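Local coordinates for protein Aac(6')-ib (PDB 2BUE) that probably transfers an acetyl group from acetyl-coenzyme A to the 6'-amino group of aminoglycosides, a reaction that confers resistance to these antibiotics, at residues 82-86 and 87-91; 124-128 and 129-133; 162-165 and 166-170; 192-195 and 196-199. The protein carries 2 engineered substitutions. All coordinates share one frame; numbering follows the deposited sequence.

Interaction 1 (82-86 and 87-91); sequences IAMLN and GEPIG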
loop_
_atom_site.group_PDB
_atom_site.type_symbol
_atom_site.label_atom_id
_atom_site.label_comp_id
_atom_site.label_asym_id
_atom_site.label_seq_id
_atom_site.Cartn_x
_atom_site.Cartn_y
_atom_site.Cartn_z
ATOM N N ILE A 82 2.106 1.428 -10.115
ATOM C CA ILE A 82 2.420 0.094 -10.593
ATOM C C ILE A 82 3.875 -0.198 -10.232
ATOM O O ILE A 82 4.770 0.617 -10.507
ATOM C CB ILE A 82 2.167 -0.087 -12.124
ATOM C CG1 ILE A 82 0.685 0.171 -12.444
ATOM C CG2 ILE A 82 2.637 -1.508 -12.549
ATOM C CD1 ILE A 82 -0.306 -0.827 -11.806
ATOM N N ALA A 83 4.083 -1.344 -9.588
ATOM C CA ALA A 83 5.420 -1.834 -9.264
ATOM C C ALA A 83 5.994 -2.562 -10.463
ATOM O O ALA A 83 5.322 -3.429 -11.064
ATOM C CB ALA A 83 5.365 -2.757 -8.060
ATOM N N MET A 84 7.246 -2.224 -10.785
ATOM C CA MET A 84 7.942 -2.775 -11.955
ATOM C C MET A 84 9.202 -3.544 -11.558
ATOM O O MET A 84 9.921 -3.130 -10.652
ATOM C CB MET A 84 8.366 -1.638 -12.892
ATOM C CG MET A 84 7.244 -0.720 -13.347
ATOM S SD MET A 84 6.085 -1.554 -14.440
ATOM C CE MET A 84 7.171 -1.961 -15.829
ATOM N N LEU A 85 9.450 -4.656 -12.246
ATOM C CA LEU A 85 10.665 -5.443 -12.050
ATOM C C LEU A 85 11.114 -5.949 -13.407
ATOM O O LEU A 85 10.343 -6.609 -14.118
ATOM C CB LEU A 85 10.414 -6.626 -11.112
ATOM C CG LEU A 85 11.536 -7.667 -10.953
ATOM C CD1 LEU A 85 12.723 -7.055 -10.177
ATOM C CD2 LEU A 85 11.044 -8.962 -10.295
ATOM N N ASN A 86 12.354 -5.609 -13.771
ATOM C CA ASN A 86 12.920 -5.984 -15.074
ATOM C C ASN A 86 11.978 -5.657 -16.240
ATOM O O ASN A 86 11.734 -6.504 -17.109
ATOM C CB ASN A 86 13.275 -7.475 -15.092
ATOM C CG ASN A 86 14.260 -7.870 -13.988
ATOM O OD1 ASN A 86 15.217 -7.147 -13.692
ATOM N ND2 ASN A 86 14.029 -9.039 -13.386
ATOM N N GLY A 87 11.425 -4.445 -16.225
ATOM C CA GLY A 87 10.506 -3.973 -17.264
ATOM C C GLY A 87 9.113 -4.596 -17.307
ATOM O O GLY A 87 8.355 -4.318 -18.242
ATOM N N GLU A 88 8.775 -5.424 -16.310
ATOM C CA GLU A 88 7.451 -6.054 -16.208
ATOM C C GLU A 88 6.666 -5.489 -15.022
ATOM O O GLU A 88 7.244 -5.289 -13.952
ATOM C CB GLU A 88 7.550 -7.575 -16.021
ATOM C CG GLU A 88 8.148 -8.336 -17.204
ATOM C CD GLU A 88 7.259 -8.308 -18.429
ATOM O OE1 GLU A 88 6.013 -8.414 -18.280
ATOM O OE2 GLU A 88 7.808 -8.177 -19.544
ATOM N N PRO A 89 5.349 -5.251 -15.207
ATOM C CA PRO A 89 4.503 -4.882 -14.065
ATOM C C PRO A 89 4.278 -6.088 -13.152
ATOM O O PRO A 89 3.839 -7.151 -13.612
ATOM C CB PRO A 89 3.205 -4.397 -14.722
ATOM C CG PRO A 89 3.141 -5.123 -16.056
ATOM C CD PRO A 89 4.590 -5.327 -16.474
ATOM N N ILE A 90 4.609 -5.942 -11.870
ATOM C CA ILE A 90 4.498 -7.059 -10.935
ATOM C C ILE A 90 3.589 -6.814 -9.719
ATOM O O ILE A 90 3.390 -7.698 -8.884
ATOM C CB ILE A 90 5.900 -7.554 -10.459
ATOM C CG1 ILE A 90 6.658 -6.431 -9.730
ATOM C CG2 ILE A 90 6.686 -8.085 -11.644
ATOM C CD1 ILE A 90 7.474 -6.855 -8.520
ATOM N N GLY A 91 3.017 -5.626 -9.619
ATOM C CA GLY A 91 2.112 -5.387 -8.507
ATOM C C GLY A 91 1.498 -4.010 -8.547
ATOM O O GLY A 91 1.826 -3.186 -9.426
#

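Interaction 2 (124-128 and 129-133); sequences ASQLG and KGLGT. With COA (coenzyme A), chain B.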
loop_
_atom_site.group_PDB
_atom_site.type_symbol
_atom_site.label_atom_id
_atom_site.label_comp_id
_atom_site.label_asym_id
_atom_site.label_seq_id
_atom_site.Cartn_x
_atom_site.Cartn_y
_atom_site.Cartn_z
ATOM N N ALA A 124 1.005 -15.101 -8.222
ATOM C CA ALA A 124 1.068 -16.080 -7.137
ATOM C C ALA A 124 2.462 -16.695 -7.038
ATOM O O ALA A 124 2.964 -16.947 -5.942
ATOM C CB ALA A 124 0.023 -17.168 -7.348
ATOM N N SER A 125 3.082 -16.906 -8.193
ATOM C CA SER A 125 4.402 -17.555 -8.274
ATOM C C SER A 125 5.527 -16.741 -7.636
ATOM O O SER A 125 6.599 -17.281 -7.325
ATOM C CB SER A 125 4.753 -17.897 -9.729
ATOM O OG SER A 125 4.984 -16.734 -10.504
ATOM N N GLN A 126 5.272 -15.448 -7.427
ATOM C CA GLN A 126 6.301 -14.534 -6.934
ATOM C C GLN A 126 6.136 -14.157 -5.466
ATOM O O GLN A 126 6.854 -13.275 -4.990
ATOM C CB GLN A 126 6.368 -13.269 -7.820
ATOM C CG GLN A 126 6.847 -13.513 -9.254
ATOM C CD GLN A 126 6.854 -12.262 -10.130
ATOM O OE1 GLN A 126 5.879 -11.511 -10.191
ATOM N NE2 GLN A 126 7.968 -12.035 -10.823
ATOM N N LEU A 127 5.218 -14.815 -4.753
ATOM C CA LEU A 127 4.971 -14.548 -3.325
ATOM C C LEU A 127 6.009 -15.235 -2.450
ATOM O O LEU A 127 6.535 -16.282 -2.824
ATOM C CB LEU A 127 3.579 -15.018 -2.888
ATOM C CG LEU A 127 2.359 -14.457 -3.632
ATOM C CD1 LEU A 127 1.044 -15.071 -3.148
ATOM C CD2 LEU A 127 2.315 -12.919 -3.528
ATOM N N GLY A 128 6.296 -14.637 -1.293
ATOM C CA GLY A 128 7.209 -15.232 -0.299
ATOM C C GLY A 128 8.663 -15.350 -0.716
ATOM O O GLY A 128 9.398 -16.202 -0.194
ATOM N N LYS A 129 9.091 -14.511 -1.653
ATOM C CA LYS A 129 10.464 -14.515 -2.144
ATOM C C LYS A 129 11.165 -13.149 -1.969
ATOM O O LYS A 129 12.159 -12.856 -2.651
ATOM C CB LYS A 129 10.484 -14.951 -3.608
ATOM C CG LYS A 129 10.054 -16.415 -3.812
ATOM C CD LYS A 129 9.966 -16.740 -5.292
ATOM C CE LYS A 129 9.570 -18.183 -5.507
ATOM N NZ LYS A 129 9.694 -18.545 -6.949
ATOM N N GLY A 130 10.634 -12.319 -1.072
ATOM C CA GLY A 130 11.261 -11.034 -0.739
ATOM C C GLY A 130 10.882 -9.840 -1.608
ATOM O O GLY A 130 11.301 -8.710 -1.336
ATOM N N LEU A 131 10.081 -10.082 -2.645
ATOM C CA LEU A 131 9.703 -9.028 -3.610
ATOM C C LEU A 131 8.774 -7.985 -2.974
ATOM O O LEU A 131 8.871 -6.787 -3.278
ATOM C CB LEU A 131 9.022 -9.660 -4.830
ATOM C CG LEU A 131 9.308 -9.150 -6.230
ATOM C CD1 LEU A 131 10.842 -9.074 -6.500
ATOM C CD2 LEU A 131 8.630 -10.085 -7.260
ATOM N N GLY A 132 7.867 -8.442 -2.114
ATOM C CA GLY A 132 6.971 -7.530 -1.391
ATOM C C GLY A 132 7.745 -6.595 -0.463
ATOM O O GLY A 132 7.465 -5.394 -0.406
ATOM N N THR A 133 8.737 -7.138 0.247
ATOM C CA THR A 133 9.620 -6.312 1.080
ATOM C C THR A 133 10.349 -5.249 0.221
ATOM O O THR A 133 10.387 -4.069 0.592
ATOM C CB THR A 133 10.612 -7.200 1.892
ATOM O OG1 THR A 133 9.858 -8.065 2.753
ATOM C CG2 THR A 133 11.514 -6.348 2.765
HETATM N N1A COA B . 2.260 -16.580 7.583
HETATM C C2A COA B . 3.134 -15.897 8.321
HETATM N N3A COA B . 4.285 -15.480 7.813
HETATM C C4A COA B . 4.586 -15.751 6.531
HETATM C C5A COA B . 3.704 -16.461 5.734
HETATM C C6A COA B . 2.506 -16.882 6.290
HETATM N N6A COA B . 1.635 -17.567 5.542
HETATM N N7A COA B . 4.243 -16.589 4.523
HETATM C C8A COA B . 5.429 -15.986 4.550
HETATM N N9A COA B . 5.636 -15.485 5.773
HETATM C C1B COA B . 6.801 -14.726 6.211
HETATM C C2B COA B . 7.920 -15.085 5.255
HETATM O O2B COA B . 8.668 -16.164 5.826
HETATM C C3B COA B . 8.698 -13.774 5.186
HETATM O O3B COA B . 9.443 -13.602 6.395
HETATM P P3B COA B . 10.951 -14.125 6.516
HETATM O O7A COA B . 11.472 -13.492 7.913
HETATM O O8A COA B . 11.783 -13.413 5.339
HETATM O O9A COA B . 11.029 -15.612 6.480
HETATM C C4B COA B . 7.573 -12.727 5.196
HETATM O O4B COA B . 6.449 -13.344 5.879
HETATM C C5B COA B . 7.093 -12.105 3.882
HETATM O O5B COA B . 8.101 -11.297 3.261
HETATM P P1A COA B . 8.140 -11.249 1.632
HETATM O O1A COA B . 8.884 -10.020 1.172
HETATM O O2A COA B . 8.524 -12.550 1.026
HETATM O O3A COA B . 6.590 -11.010 1.352
HETATM P P2A COA B . 5.916 -11.104 -0.131
HETATM O O4A COA B . 6.965 -10.913 -1.151
HETATM O O5A COA B . 4.985 -12.268 -0.212
HETATM O O6A COA B . 5.013 -9.758 -0.073
HETATM C CBP COA B . 2.679 -9.167 0.263
HETATM C CCP COA B . 4.004 -9.552 0.952
HETATM C CDP COA B . 1.605 -8.994 1.362
HETATM C CEP COA B . 2.890 -7.832 -0.498
HETATM C CAP COA B . 2.265 -10.301 -0.735
HETATM O OAP COA B . 2.357 -11.592 -0.097
HETATM C C9P COA B . 0.867 -10.083 -1.353
HETATM O O9P COA B . 0.700 -9.203 -2.200
HETATM N N8P COA B . -0.110 -10.905 -0.907
HETATM C C7P COA B . -1.507 -10.837 -1.390
HETATM C C6P COA B . -2.114 -9.428 -1.157
HETATM C C5P COA B . -1.889 -8.866 0.268
HETATM O O5P COA B . -1.934 -9.591 1.265
HETATM N N4P COA B . -1.662 -7.544 0.338
HETATM C C3P COA B . -1.399 -6.887 1.636
HETATM C C2P COA B . -2.671 -6.441 2.354
HETATM S S1P COA B . -2.307 -5.482 3.893
HETATM O O HOH W 1 8.104 -12.254 -2.941
#

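Interaction 3 (162-165 and 166-170); sequences RAIR and CYEKA. With COA (coenzyme A), chain B.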
loop_
_atom_site.group_PDB
_atom_site.type_symbol
_atom_site.label_atom_id
_atom_site.label_comp_id
_atom_site.label_asym_id
_atom_site.label_seq_id
_atom_site.Cartn_x
_atom_site.Cartn_y
_atom_site.Cartn_z
ATOM N N ARG A 162 1.492 -12.806 6.962
ATOM C CA ARG A 162 2.521 -12.662 5.938
ATOM C C ARG A 162 2.746 -11.171 5.649
ATOM O O ARG A 162 3.891 -10.707 5.586
ATOM C CB ARG A 162 2.118 -13.410 4.653
ATOM C CG ARG A 162 3.149 -13.282 3.531
ATOM C CD ARG A 162 2.763 -14.119 2.291
ATOM N NE ARG A 162 1.440 -13.760 1.803
ATOM C CZ ARG A 162 0.664 -14.535 1.043
ATOM N NH1 ARG A 162 1.074 -15.748 0.674
ATOM N NH2 ARG A 162 -0.532 -14.107 0.671
ATOM N N ALA A 163 1.651 -10.431 5.488
ATOM C CA ALA A 163 1.747 -8.963 5.226
ATOM C C ALA A 163 2.421 -8.268 6.418
ATOM O O ALA A 163 3.295 -7.420 6.246
ATOM C CB ALA A 163 0.383 -8.377 4.983
ATOM N N ILE A 164 2.016 -8.644 7.630
ATOM C CA ILE A 164 2.610 -8.057 8.848
ATOM C C ILE A 164 4.134 -8.265 8.897
ATOM O O ILE A 164 4.901 -7.313 9.145
ATOM C CB ILE A 164 1.916 -8.590 10.145
ATOM C CG1 ILE A 164 0.442 -8.140 10.193
ATOM C CG2 ILE A 164 2.667 -8.137 11.393
ATOM C CD1 ILE A 164 -0.425 -8.974 11.152
ATOM N N ARG A 165 4.579 -9.496 8.633
ATOM C CA ARG A 165 6.007 -9.788 8.603
ATOM C C ARG A 165 6.739 -9.019 7.501
ATOM O O ARG A 165 7.820 -8.484 7.740
ATOM C CB ARG A 165 6.262 -11.293 8.472
ATOM C CG ARG A 165 7.747 -11.644 8.449
ATOM C CD ARG A 165 8.385 -11.590 9.846
ATOM N NE ARG A 165 9.844 -11.462 9.774
ATOM C CZ ARG A 165 10.541 -10.474 10.338
ATOM N NH1 ARG A 165 9.922 -9.530 11.040
ATOM N NH2 ARG A 165 11.866 -10.436 10.220
ATOM N N CYS A 166 6.145 -8.950 6.312
ATOM C CA CYS A 166 6.742 -8.172 5.214
ATOM C C CYS A 166 6.963 -6.717 5.675
ATOM O O CYS A 166 8.055 -6.157 5.511
ATOM C CB CYS A 166 5.831 -8.219 3.995
ATOM S SG CYS A 166 6.290 -7.079 2.676
ATOM N N TYR A 167 5.928 -6.127 6.280
ATOM C CA TYR A 167 6.028 -4.744 6.737
ATOM C C TYR A 167 7.127 -4.554 7.790
ATOM O O TYR A 167 7.877 -3.578 7.748
ATOM C CB TYR A 167 4.684 -4.229 7.259
ATOM C CG TYR A 167 3.683 -3.903 6.164
ATOM C CD1 TYR A 167 4.029 -2.989 5.137
ATOM C CD2 TYR A 167 2.369 -4.408 6.209
ATOM C CE1 TYR A 167 3.108 -2.622 4.130
ATOM C CE2 TYR A 167 1.441 -4.072 5.189
ATOM C CZ TYR A 167 1.833 -3.167 4.152
ATOM O OH TYR A 167 0.985 -2.769 3.114
ATOM N N GLU A 168 7.216 -5.501 8.723
ATOM C CA GLU A 168 8.301 -5.488 9.724
ATOM C C GLU A 168 9.675 -5.540 9.060
ATOM O O GLU A 168 10.567 -4.773 9.429
ATOM C CB GLU A 168 8.130 -6.654 10.704
ATOM C CG GLU A 168 6.970 -6.452 11.666
ATOM C CD GLU A 168 6.918 -7.545 12.718
ATOM O OE1 GLU A 168 7.338 -8.685 12.392
ATOM O OE2 GLU A 168 6.457 -7.260 13.848
ATOM N N LYS A 169 9.837 -6.431 8.082
ATOM C CA LYS A 169 11.106 -6.551 7.345
ATOM C C LYS A 169 11.459 -5.244 6.620
ATOM O O LYS A 169 12.637 -4.887 6.478
ATOM C CB LYS A 169 11.051 -7.709 6.355
ATOM C CG LYS A 169 11.023 -9.064 7.040
ATOM C CD LYS A 169 11.531 -10.150 6.134
ATOM C CE LYS A 169 10.582 -10.406 5.025
ATOM N NZ LYS A 169 11.226 -11.181 3.920
ATOM N N ALA A 170 10.430 -4.516 6.196
ATOM C CA ALA A 170 10.625 -3.211 5.550
ATOM C C ALA A 170 10.743 -2.013 6.512
ATOM O O ALA A 170 10.752 -0.852 6.052
ATOM C CB ALA A 170 9.508 -2.962 4.535
HETATM N N1A COA B . 2.260 -16.580 7.583
HETATM C C2A COA B . 3.134 -15.897 8.321
HETATM N N3A COA B . 4.285 -15.480 7.813
HETATM C C4A COA B . 4.586 -15.751 6.531
HETATM C C5A COA B . 3.704 -16.461 5.734
HETATM C C6A COA B . 2.506 -16.882 6.290
HETATM N N6A COA B . 1.635 -17.567 5.542
HETATM N N7A COA B . 4.243 -16.589 4.523
HETATM C C8A COA B . 5.429 -15.986 4.550
HETATM N N9A COA B . 5.636 -15.485 5.773
HETATM C C1B COA B . 6.801 -14.726 6.211
HETATM C C2B COA B . 7.920 -15.085 5.255
HETATM O O2B COA B . 8.668 -16.164 5.826
HETATM C C3B COA B . 8.698 -13.774 5.186
HETATM O O3B COA B . 9.443 -13.602 6.395
HETATM P P3B COA B . 10.951 -14.125 6.516
HETATM O O7A COA B . 11.472 -13.492 7.913
HETATM O O8A COA B . 11.783 -13.413 5.339
HETATM O O9A COA B . 11.029 -15.612 6.480
HETATM C C4B COA B . 7.573 -12.727 5.196
HETATM O O4B COA B . 6.449 -13.344 5.879
HETATM C C5B COA B . 7.093 -12.105 3.882
HETATM O O5B COA B . 8.101 -11.297 3.261
HETATM P P1A COA B . 8.140 -11.249 1.632
HETATM O O1A COA B . 8.884 -10.020 1.172
HETATM O O2A COA B . 8.524 -12.550 1.026
HETATM O O3A COA B . 6.590 -11.010 1.352
HETATM P P2A COA B . 5.916 -11.104 -0.131
HETATM O O4A COA B . 6.965 -10.913 -1.151
HETATM O O5A COA B . 4.985 -12.268 -0.212
HETATM O O6A COA B . 5.013 -9.758 -0.073
HETATM C CBP COA B . 2.679 -9.167 0.263
HETATM C CCP COA B . 4.004 -9.552 0.952
HETATM C CDP COA B . 1.605 -8.994 1.362
HETATM C CEP COA B . 2.890 -7.832 -0.498
HETATM C CAP COA B . 2.265 -10.301 -0.735
HETATM O OAP COA B . 2.357 -11.592 -0.097
HETATM C C9P COA B . 0.867 -10.083 -1.353
HETATM O O9P COA B . 0.700 -9.203 -2.200
HETATM N N8P COA B . -0.110 -10.905 -0.907
HETATM C C7P COA B . -1.507 -10.837 -1.390
HETATM C C6P COA B . -2.114 -9.428 -1.157
HETATM C C5P COA B . -1.889 -8.866 0.268
HETATM O O5P COA B . -1.934 -9.591 1.265
HETATM N N4P COA B . -1.662 -7.544 0.338
HETATM C C3P COA B . -1.399 -6.887 1.636
HETATM C C2P COA B . -2.671 -6.441 2.354
HETATM S S1P COA B . -2.307 -5.482 3.893
#

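Interaction 4 (192-195 and 196-199); sequences RQAF and ERTR. With CA (calcium ion), chain E.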
loop_
_atom_site.group_PDB
_atom_site.type_symbol
_atom_site.label_atom_id
_atom_site.label_comp_id
_atom_site.label_asym_id
_atom_site.label_seq_id
_atom_site.Cartn_x
_atom_site.Cartn_y
_atom_site.Cartn_z
ATOM N N ARG A 192 10.044 9.142 10.060
ATOM C CA ARG A 192 11.163 9.640 9.288
ATOM C C ARG A 192 12.449 9.460 10.079
ATOM O O ARG A 192 13.440 9.083 9.504
ATOM C CB ARG A 192 10.971 11.108 8.914
ATOM C CG ARG A 192 12.165 11.646 8.117
ATOM C CD ARG A 192 11.958 13.096 7.709
ATOM N NE ARG A 192 10.928 13.241 6.675
ATOM C CZ ARG A 192 11.131 13.044 5.368
ATOM N NH1 ARG A 192 12.324 12.662 4.910
ATOM N NH2 ARG A 192 10.103 13.184 4.516
ATOM N N GLN A 193 12.411 9.711 11.393
ATOM C CA GLN A 193 13.627 9.565 12.228
ATOM C C GLN A 193 14.169 8.134 12.176
ATOM O O GLN A 193 15.384 7.921 12.049
ATOM C CB GLN A 193 13.370 9.994 13.673
ATOM C CG GLN A 193 14.673 10.045 14.527
ATOM C CD GLN A 193 14.460 10.559 15.958
ATOM O OE1 GLN A 193 13.627 10.031 16.717
ATOM N NE2 GLN A 193 15.239 11.582 16.342
ATOM N N ALA A 194 13.263 7.151 12.238
ATOM C CA ALA A 194 13.666 5.744 12.115
ATOM C C ALA A 194 14.317 5.444 10.780
ATOM O O ALA A 194 15.343 4.753 10.724
ATOM C CB ALA A 194 12.451 4.801 12.354
ATOM N N PHE A 195 13.722 5.965 9.703
ATOM C CA PHE A 195 14.224 5.774 8.346
ATOM C C PHE A 195 15.646 6.354 8.225
ATOM O O PHE A 195 16.538 5.718 7.651
ATOM C CB PHE A 195 13.264 6.444 7.345
ATOM C CG PHE A 195 13.694 6.328 5.926
ATOM C CD1 PHE A 195 13.470 5.158 5.208
ATOM C CD2 PHE A 195 14.342 7.410 5.291
ATOM C CE1 PHE A 195 13.865 5.053 3.860
ATOM C CE2 PHE A 195 14.740 7.320 3.961
ATOM C CZ PHE A 195 14.514 6.143 3.237
ATOM N N GLU A 196 15.833 7.559 8.760
ATOM C CA GLU A 196 17.153 8.225 8.775
ATOM C C GLU A 196 18.188 7.376 9.511
ATOM O O GLU A 196 19.268 7.098 8.978
ATOM C CB GLU A 196 17.051 9.597 9.446
ATOM C CG GLU A 196 16.275 10.645 8.625
ATOM C CD GLU A 196 15.926 11.877 9.429
ATOM O OE1 GLU A 196 16.215 11.927 10.648
ATOM O OE2 GLU A 196 15.330 12.805 8.861
ATOM N N ARG A 197 17.829 6.937 10.719
ATOM C CA ARG A 197 18.744 6.152 11.567
ATOM C C ARG A 197 19.166 4.859 10.907
ATOM O O ARG A 197 20.321 4.422 11.061
ATOM C CB ARG A 197 18.118 5.879 12.929
ATOM C CG ARG A 197 18.047 7.088 13.834
ATOM C CD ARG A 197 17.499 6.699 15.216
ATOM N NE ARG A 197 16.057 6.944 15.397
ATOM C CZ ARG A 197 15.111 5.999 15.438
ATOM N NH1 ARG A 197 15.415 4.715 15.280
ATOM N NH2 ARG A 197 13.842 6.341 15.624
ATOM N N THR A 198 18.263 4.253 10.139
ATOM C CA THR A 198 18.538 2.948 9.540
ATOM C C THR A 198 19.164 2.995 8.155
ATOM O O THR A 198 19.408 1.942 7.556
ATOM C CB THR A 198 17.301 2.023 9.541
ATOM O OG1 THR A 198 16.241 2.643 8.802
ATOM C CG2 THR A 198 16.844 1.749 10.989
ATOM N N ARG A 199 19.451 4.195 7.637
ATOM C CA ARG A 199 20.109 4.278 6.314
ATOM C C ARG A 199 21.567 3.832 6.318
ATOM O O ARG A 199 22.091 3.427 5.287
ATOM C CB ARG A 199 20.038 5.692 5.703
ATOM C CG ARG A 199 18.660 6.145 5.225
ATOM C CD ARG A 199 17.888 5.100 4.472
ATOM N NE ARG A 199 17.162 4.223 5.392
ATOM C CZ ARG A 199 16.492 3.136 5.032
ATOM N NH1 ARG A 199 15.873 2.413 5.953
ATOM N NH2 ARG A 199 16.437 2.772 3.756
HETATM CA CA CA E . 22.534 4.776 11.803
HETATM O O HOH W 2 22.218 2.693 12.768
#

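Interaction 1 (82-86 and 87-91)
With chi1 of -55° the CG of Met84 lies beside its own backbone N, and further bends at chi2 and chi3 fold the thioether back over the neighbouring strand. SD settles against Pro89, 3.7 Å from its CA, while CE carries on to the turn and meets the carbonyl O of Gly87. CG2 of Ile82 packs on CB of Pro89, the two side chains running side by side. On the face of Ala83 and Leu85, CD1 of Ile90 reaches CB of Leu85 at 3.9 Å. These side chains ride on a tight beta hairpin, strand 78-85 returning as strand 88-97 through a type I' turn from Leu85 to Glu88. Asn86 and Gly87 both adopt positive phi, as that turn demands. Leu85 and Glu88 form the closing hydrogen-bonded pair, with Leu85 N to Glu88 O and Glu88 N to Leu85 O both 2.9 Å. Further along, a classic beta bulge sets Ile90 and Gly91 opposite Ala83. The carbonyl O of Ala83 takes a short, nearly straight bond from Ile90 N (2.7 Å, 172°) and a weak one from Gly91 N, and Ala83 N donates to Gly91 O at 2.9 Å. Leu131 of helix 131-144 packs against Leu85 and Ile90, whereas Met38 and Trp42 of helix 36-43 lie against Ile82 and Pro89.

Interaction 2 (124-128 and 129-133)
This is a local contact around a phosphate-binding turn, in the loop that leads from strand 114-121 into helix 131-144. Gln126 and Leu131 supply its apolar part: CD2 of the leucine touches CB of Gln126 at 3.9 Å and also lies near its amide carbon CD, the two side chains crossing at a slant. The amide itself is turned to Asn123, whose ND2 is hydrogen-bonded to OE1. Lys129 stretches fully extended back along the turn, and its NZ makes a weak hydrogen bond to Ser125 O. A single water knits the two segments together: it donates to Gln126 O (2.6 Å) and to O4A of coenzyme A, and accepts from the backbone N of Lys129 and Leu131. The turn is the pyrophosphate loop of the GNAT fold, rich in glycine and set at the N terminus of a helix, with Gly130 as N-cap residue. Main-chain N-H groups do most of the gripping. Gly128 N binds O5A at 2.9 Å, Gly130 N binds O2A at 3.0 Å and Gly132 N binds O4A at 2.8 Å. O1A is held twice by Thr133, through its N and, at 2.7 Å, through OG1.

Interaction 3 (162-165 and 166-170)
Helix 161-169 forms one wall of the coenzyme A pocket in this GNAT acetyltransferase, and successive turns of it bring Arg162, Arg165, Cys166 and Lys169 to the cofactor. Arg165 and Glu168, one turn apart, meet in a salt bridge. NH1 of the arginine reaches OE1 of the glutamate at 3.0 Å; the acceptor lies close to the guanidinium plane, but the donor meets it on the anti side and tilted from the carboxylate plane, the two planes standing 78° apart. The other oxygen, OE2, is engaged by Arg174, which leaves Glu168 gripped by two arginines. A bend at chi2 (77°) swings the guanidinium of Arg165 alongside the helix, where CG of Lys169 lies over one of its faces. From there its NE donates almost straight to O7A of the 3'-phosphate at 3.2 Å. Lys169 reaches another oxygen of that phosphate, NZ to O8A 2.7 Å. The two basic side chains converge on one phosphate, whose negative charge they probably balance. Beneath them the regular helical bonds run on, from Arg162 O to Cys166 N through to Arg165 O to Lys169 N. Ala163 CB packs on CE2 of Tyr167, whose hydroxyl is bonded to Gln119. On the cofactor side, Cys166 SG rests 3.8 Å from CCP of the pantetheine arm.

Interaction 4 (192-195 and 196-199)
Arg199 lays its guanidinium flat on the ring of Phe195, the centres 3.9 Å apart and the planes at 15°. This is an off-centre cation-pi stack: CE1 of the phenyl ring lies beneath the middle of the guanidinium, while CD of the arginine makes a CH-pi contact over the same ring. Bends at chi2 (-43°) and chi3 fold the arginine back toward Phe195, where NE donates to the carbonyl O of that residue at 2.8 Å. Its NH1 is bonded to Thr198 OG1 at 2.9 Å, near the guanidinium plane, which fixes the rotation of the group. Thr198 is held in turn by Ala194 O, which accepts from both its OG1 and its N, each at 3.0 Å and from opposite faces of the carbonyl plane. These bonds lie on and just after helix 192-197, the last helix of the chain. Farther out, the ring of Phe144 meets Phe195, and Arg192 sends its guanidinium to the carbonyls of Phe144 and Val149. The carbonyl O of Arg197 binds a calcium ion at 2.4 Å, with Ser200 O, Ala202 O and a water as further ligands. Phe195 thus offers one arginine both its ring face and its carbonyl O, so pi density and a carbonyl dipole probably stabilise the positive charge together.

Overall arrangement
Each contact is local, made within one continuous run of chain, and the four follow in series with none nested or crossing. Interaction 1 closes the hairpin between strands 78-85 and 88-97. Interaction 2 spans the loop from strand 114-121 into helix 131-144 and touches interaction 1, Leu131 CD2 lying 3.7 Å from Ile90 CD1. Interaction 3 lies within helix 161-169, its Cys166 and Lys169 packed against Gly132 and Thr133 of interaction 2. Coenzyme A bridges these two, pyrophosphate at one and 3'-phosphate at the other. Interaction 4 lies on helix 192-197, near the C terminus, its nearest atoms about 6 Å from interaction 3 and about 17 Å from interaction 1.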